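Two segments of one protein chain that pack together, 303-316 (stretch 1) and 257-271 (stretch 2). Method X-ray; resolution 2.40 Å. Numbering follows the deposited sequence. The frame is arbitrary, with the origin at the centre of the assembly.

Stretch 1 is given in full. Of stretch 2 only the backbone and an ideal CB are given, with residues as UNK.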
# COMPACT_ATOMS: atom_id res chain seq x y z
N SER A 303 -23.84 16.38 -14.05
CA SER A 303 -23.47 16.60 -12.65
C SER A 303 -24.50 17.46 -11.90
O SER A 303 -24.75 17.22 -10.72
CB SER A 303 -22.07 17.21 -12.56
OG SER A 303 -21.95 18.36 -13.40
N GLU A 304 -25.09 18.43 -12.59
CA GLU A 304 -26.12 19.30 -12.01
C GLU A 304 -27.48 18.61 -11.91
O GLU A 304 -28.22 18.86 -10.95
CB GLU A 304 -26.25 20.60 -12.81
CG GLU A 304 -25.01 21.48 -12.76
CD GLU A 304 -24.72 22.01 -11.36
OE1 GLU A 304 -25.62 22.64 -10.76
OE2 GLU A 304 -23.59 21.79 -10.86
N ILE A 305 -27.83 17.80 -12.91
CA ILE A 305 -29.05 16.97 -12.86
C ILE A 305 -28.97 15.99 -11.68
O ILE A 305 -29.94 15.81 -10.95
CB ILE A 305 -29.26 16.15 -14.17
CG1 ILE A 305 -29.51 17.07 -15.37
CG2 ILE A 305 -30.43 15.19 -14.02
CD1 ILE A 305 -29.49 16.35 -16.70
N GLU A 306 -27.80 15.36 -11.53
CA GLU A 306 -27.51 14.49 -10.39
C GLU A 306 -27.64 15.21 -9.04
O GLU A 306 -28.27 14.67 -8.12
CB GLU A 306 -26.10 13.90 -10.54
CG GLU A 306 -26.00 12.83 -11.63
CD GLU A 306 -24.57 12.41 -11.98
OE1 GLU A 306 -24.43 11.42 -12.73
OE2 GLU A 306 -23.58 13.06 -11.53
N LYS A 307 -27.07 16.41 -8.94
CA LYS A 307 -27.14 17.23 -7.71
C LYS A 307 -28.58 17.57 -7.31
O LYS A 307 -28.94 17.49 -6.14
CB LYS A 307 -26.33 18.53 -7.88
CG LYS A 307 -26.30 19.44 -6.63
CD LYS A 307 -25.50 20.72 -6.88
CE LYS A 307 -25.70 21.73 -5.74
NZ LYS A 307 -25.06 23.05 -6.01
N ALA A 308 -29.39 18.00 -8.28
CA ALA A 308 -30.79 18.32 -8.04
C ALA A 308 -31.58 17.05 -7.64
O ALA A 308 -32.45 17.11 -6.77
CB ALA A 308 -31.40 18.97 -9.26
N GLN A 309 -31.27 15.92 -8.27
CA GLN A 309 -31.89 14.64 -7.91
C GLN A 309 -31.63 14.22 -6.45
O GLN A 309 -32.57 13.84 -5.75
CB GLN A 309 -31.48 13.51 -8.87
CG GLN A 309 -32.27 13.54 -10.17
CD GLN A 309 -31.99 12.36 -11.07
OE1 GLN A 309 -31.25 11.45 -10.71
NE2 GLN A 309 -32.61 12.36 -12.24
N ARG A 310 -30.38 14.33 -6.00
CA ARG A 310 -30.06 14.03 -4.59
C ARG A 310 -30.67 15.05 -3.62
O ARG A 310 -30.96 14.69 -2.48
CB ARG A 310 -28.54 13.88 -4.34
CG ARG A 310 -27.69 15.13 -4.50
CD ARG A 310 -26.23 14.86 -4.14
NE ARG A 310 -25.57 13.98 -5.12
CZ ARG A 310 -24.74 14.35 -6.11
NH1 ARG A 310 -24.37 15.63 -6.29
NH2 ARG A 310 -24.24 13.42 -6.92
N GLN A 311 -30.84 16.29 -4.07
CA GLN A 311 -31.50 17.33 -3.26
C GLN A 311 -32.98 17.00 -3.01
O GLN A 311 -33.49 17.16 -1.91
CB GLN A 311 -31.36 18.72 -3.90
CG GLN A 311 -30.01 19.39 -3.63
CD GLN A 311 -29.85 20.75 -4.31
OE1 GLN A 311 -30.66 21.14 -5.16
NE2 GLN A 311 -28.80 21.47 -3.95
N VAL A 312 -33.66 16.52 -4.06
CA VAL A 312 -35.04 16.06 -3.94
C VAL A 312 -35.11 14.85 -2.98
O VAL A 312 -36.01 14.77 -2.16
CB VAL A 312 -35.63 15.66 -5.33
CG1 VAL A 312 -37.01 15.03 -5.18
CG2 VAL A 312 -35.67 16.87 -6.27
N VAL A 313 -34.14 13.94 -3.10
CA VAL A 313 -34.04 12.76 -2.21
C VAL A 313 -33.78 13.14 -0.74
O VAL A 313 -34.37 12.54 0.17
CB VAL A 313 -32.97 11.75 -2.72
CG1 VAL A 313 -32.70 10.64 -1.69
CG2 VAL A 313 -33.40 11.15 -4.06
N ASN A 314 -32.92 14.14 -0.50
CA ASN A 314 -32.68 14.67 0.86
C ASN A 314 -33.98 15.16 1.49
O ASN A 314 -34.24 14.94 2.68
CB ASN A 314 -31.69 15.85 0.85
CG ASN A 314 -30.26 15.43 0.54
OD1 ASN A 314 -29.85 14.32 0.84
ND2 ASN A 314 -29.49 16.35 -0.03
N ILE A 315 -34.76 15.88 0.69
CA ILE A 315 -36.07 16.37 1.10
C ILE A 315 -37.03 15.21 1.35
O ILE A 315 -37.73 15.20 2.36
CB ILE A 315 -36.67 17.34 0.03
CG1 ILE A 315 -35.90 18.67 0.05
CG2 ILE A 315 -38.16 17.60 0.28
CD1 ILE A 315 -36.14 19.52 -1.15
N ILE A 316 -37.01 14.21 0.46
CA ILE A 316 -37.87 13.03 0.60
C ILE A 316 -37.57 12.22 1.88
O ILE A 316 -38.50 11.70 2.51
CB ILE A 316 -37.84 12.14 -0.67
CG1 ILE A 316 -38.62 12.83 -1.80
CG2 ILE A 316 -38.49 10.79 -0.40
CD1 ILE A 316 -38.45 12.17 -3.15
N UNK A 257 -42.66 21.68 -0.63
CA UNK A 257 -41.33 22.01 -0.05
C UNK A 257 -40.22 22.24 -1.09
O UNK A 257 -39.44 23.19 -0.95
CB UNK A 257 -40.89 20.88 0.89
N UNK A 258 -40.13 21.38 -2.11
CA UNK A 258 -39.06 21.50 -3.12
C UNK A 258 -39.14 22.77 -3.98
O UNK A 258 -40.22 23.25 -4.31
CB UNK A 258 -39.10 20.28 -4.04
N UNK A 259 -37.97 23.31 -4.30
CA UNK A 259 -37.83 24.44 -5.21
C UNK A 259 -38.18 23.97 -6.63
O UNK A 259 -37.87 22.82 -7.01
CB UNK A 259 -36.41 25.02 -5.15
N UNK A 260 -38.84 24.84 -7.40
CA UNK A 260 -39.25 24.55 -8.78
C UNK A 260 -38.06 24.28 -9.70
O UNK A 260 -38.08 23.32 -10.48
CB UNK A 260 -40.07 25.72 -9.34
N UNK A 261 -37.05 25.15 -9.64
CA UNK A 261 -35.86 25.02 -10.48
C UNK A 261 -35.10 23.72 -10.18
O UNK A 261 -34.67 23.03 -11.10
CB UNK A 261 -34.94 26.22 -10.28
N UNK A 262 -34.96 23.39 -8.89
CA UNK A 262 -34.32 22.13 -8.48
C UNK A 262 -35.08 20.92 -9.03
O UNK A 262 -34.46 20.01 -9.58
CB UNK A 262 -34.24 22.05 -6.95
N UNK A 263 -36.41 20.93 -8.90
CA UNK A 263 -37.25 19.84 -9.41
C UNK A 263 -37.20 19.73 -10.94
O UNK A 263 -37.17 18.64 -11.48
CB UNK A 263 -38.70 20.04 -8.96
N UNK A 264 -37.27 20.87 -11.63
CA UNK A 264 -37.16 20.89 -13.09
C UNK A 264 -35.88 20.24 -13.57
O UNK A 264 -35.91 19.38 -14.45
CB UNK A 264 -37.23 22.33 -13.61
N UNK A 265 -34.76 20.68 -13.00
CA UNK A 265 -33.42 20.18 -13.34
C UNK A 265 -33.29 18.69 -13.05
O UNK A 265 -32.78 17.93 -13.89
CB UNK A 265 -32.35 20.95 -12.57
N UNK A 266 -33.76 18.27 -11.87
CA UNK A 266 -33.79 16.85 -11.47
C UNK A 266 -34.56 15.99 -12.45
O UNK A 266 -34.16 14.85 -12.72
CB UNK A 266 -34.41 16.70 -10.08
N UNK A 267 -35.68 16.51 -12.95
CA UNK A 267 -36.53 15.77 -13.87
C UNK A 267 -36.01 15.69 -15.31
O UNK A 267 -36.50 14.88 -16.07
CB UNK A 267 -37.92 16.41 -13.88
N UNK A 268 -35.01 16.49 -15.67
CA UNK A 268 -34.39 16.41 -17.01
C UNK A 268 -33.78 15.03 -17.26
O UNK A 268 -33.91 14.48 -18.34
CB UNK A 268 -33.31 17.49 -17.16
N UNK A 269 -33.10 14.50 -16.24
CA UNK A 269 -32.52 13.15 -16.30
C UNK A 269 -33.37 12.07 -15.64
O UNK A 269 -32.82 11.05 -15.20
CB UNK A 269 -31.14 13.16 -15.64
N UNK A 270 -34.69 12.28 -15.58
CA UNK A 270 -35.62 11.35 -14.92
C UNK A 270 -36.44 10.60 -15.97
O UNK A 270 -36.69 11.13 -17.06
CB UNK A 270 -36.55 12.10 -13.96
N UNK A 271 -36.86 9.34 -15.65
CA UNK A 271 -37.76 8.61 -16.55
C UNK A 271 -39.11 9.29 -16.70
O UNK A 271 -39.52 10.04 -15.81
CB UNK A 271 -37.96 7.18 -16.04

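Stretch 1 is a helix throughout, and helix 260-268 of stretch 2 crosses it, with 120° between the N-to-C directions and axes 7.4 Å apart at their closest.

Position 257 points its CA-to-CB bond toward stretch 1. Its ideal CB lies 4.3 Å from I315 CG2, so an apolar side chain of modest size would suit. The residue is V257, and its CG1 packs 3.4 Å from I315 CG2.

Position 258 also points toward stretch 1, with extended backbone angles. The ideal CB is 4.2 Å from I315 CD1, and V312 CG2 is a little farther off. Valine, isoleucine or leucine could fill this place. It is V258, whose CG1 sits 3.2 Å from I315 CD1, a tight apolar contact.

Position 259 points sideways and meets nothing of stretch 1 nearby. It directly precedes a helix, which favours a cap such as aspartate, asparagine, serine or threonine. The residue is D259. Its OD2 accepts from the backbone N at 262, 3.2 Å away, a capping bond.

Positions 260 and 261 are out of reach of stretch 1 and 264 points away, so the contact sets little limit there. They are K260, N261 and M264.

Position 262 points sideways, close to both polar and apolar groups: its ideal CB is 4.1 Å from Q311 OE1 and 4.8 Å from A308 CB. A small or beta-branched residue would suit, such as threonine, valine or alanine. It is T262. Its CG2 lies 3.9 Å from A308 CB and 3.2 Å from Q311 OE1, while its OG1 donates to D259 OD2 at 3.2 Å.

Position 263 points away, but V312 CG2 is 5.1 Å from the ideal CB. A longer apolar chain could reach back. L263 does so, bringing CD1 to 4.2 Å from V312 CG2.

Position 265 points sideways, with its ideal CB 4.0 Å from A308 CB. Isoleucine, valine or leucine would pack here. I265 places CG2 3.8 Å from A308 CB and 3.6 Å from E304 O.

Position 266 lies at the close crossing, its CA 4.6 Å from the CA of Q309. The ideal CB is already 3.7 Å from Q309 N and 4.0 Å from V312 CG2, so a small residue is expected. It is A266. Its CB touches A308 CB at 3.9 Å, and its backbone O accepts from Q309 NE2 at 3.0 Å, with a nearly straight angle of 168°.

Position 267 points away; it is L267.

Position 268 points sideways, with I305 CD1 4.0 Å from its ideal CB. An apolar residue suits, and L268 makes this contact through CB.

Position 269 would place a CB 2.7 Å from I305 CG2, a clash. Glycine fits best. G269 lets its N approach I305 CG2 at 3.5 Å, and its O accepts a weak hydrogen bond from Q309 NE2 at 3.2 Å.

Position 270 points sideways at the edge of the contact; it is A270.

Position 271 is out of reach. It is P271.

Stretch 2 257-271: VVDKNTLMIALLGAP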
# COMPACT_ATOMS: atom_id res chain seq x y z
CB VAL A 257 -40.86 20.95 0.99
CG1 VAL A 257 -40.91 19.55 0.42
CG2 VAL A 257 -39.45 21.27 1.50
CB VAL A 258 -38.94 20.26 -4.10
CG1 VAL A 258 -38.47 19.04 -3.36
CG2 VAL A 258 -40.24 19.99 -4.85
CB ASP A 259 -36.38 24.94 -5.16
CG ASP A 259 -36.08 26.02 -6.18
OD1 ASP A 259 -36.86 26.99 -6.27
OD2 ASP A 259 -35.04 25.91 -6.86
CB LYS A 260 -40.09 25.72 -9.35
CG LYS A 260 -40.49 25.54 -10.83
CD LYS A 260 -41.32 26.69 -11.37
CE LYS A 260 -41.48 26.53 -12.88
NZ LYS A 260 -42.56 27.36 -13.45
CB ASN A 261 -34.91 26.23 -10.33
CG ASN A 261 -35.56 27.56 -10.75
OD1 ASN A 261 -36.41 27.60 -11.65
ND2 ASN A 261 -35.15 28.65 -10.11
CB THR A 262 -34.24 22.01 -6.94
OG1 THR A 262 -33.53 23.13 -6.41
CG2 THR A 262 -33.53 20.72 -6.53
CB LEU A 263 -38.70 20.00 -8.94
CG LEU A 263 -39.64 18.82 -9.23
CD1 LEU A 263 -39.18 17.59 -8.47
CD2 LEU A 263 -41.09 19.15 -8.89
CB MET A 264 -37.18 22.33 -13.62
CG MET A 264 -38.58 22.91 -13.81
SD MET A 264 -38.66 24.56 -14.51
CE MET A 264 -37.23 24.60 -15.57
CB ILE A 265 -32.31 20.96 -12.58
CG1 ILE A 265 -32.23 22.42 -13.08
CG2 ILE A 265 -30.94 20.29 -12.76
CD1 ILE A 265 -31.56 22.57 -14.44
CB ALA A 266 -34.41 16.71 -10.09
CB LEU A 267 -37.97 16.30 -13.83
CG LEU A 267 -38.76 16.03 -12.54
CD1 LEU A 267 -40.12 16.65 -12.63
CD2 LEU A 267 -38.90 14.54 -12.24
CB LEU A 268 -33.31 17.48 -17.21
CG LEU A 268 -33.73 18.93 -17.37
CD1 LEU A 268 -32.48 19.81 -17.45
CD2 LEU A 268 -34.58 19.11 -18.62
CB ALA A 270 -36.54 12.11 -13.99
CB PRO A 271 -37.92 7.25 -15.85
CG PRO A 271 -36.76 7.14 -14.95
CD PRO A 271 -36.46 8.51 -14.50
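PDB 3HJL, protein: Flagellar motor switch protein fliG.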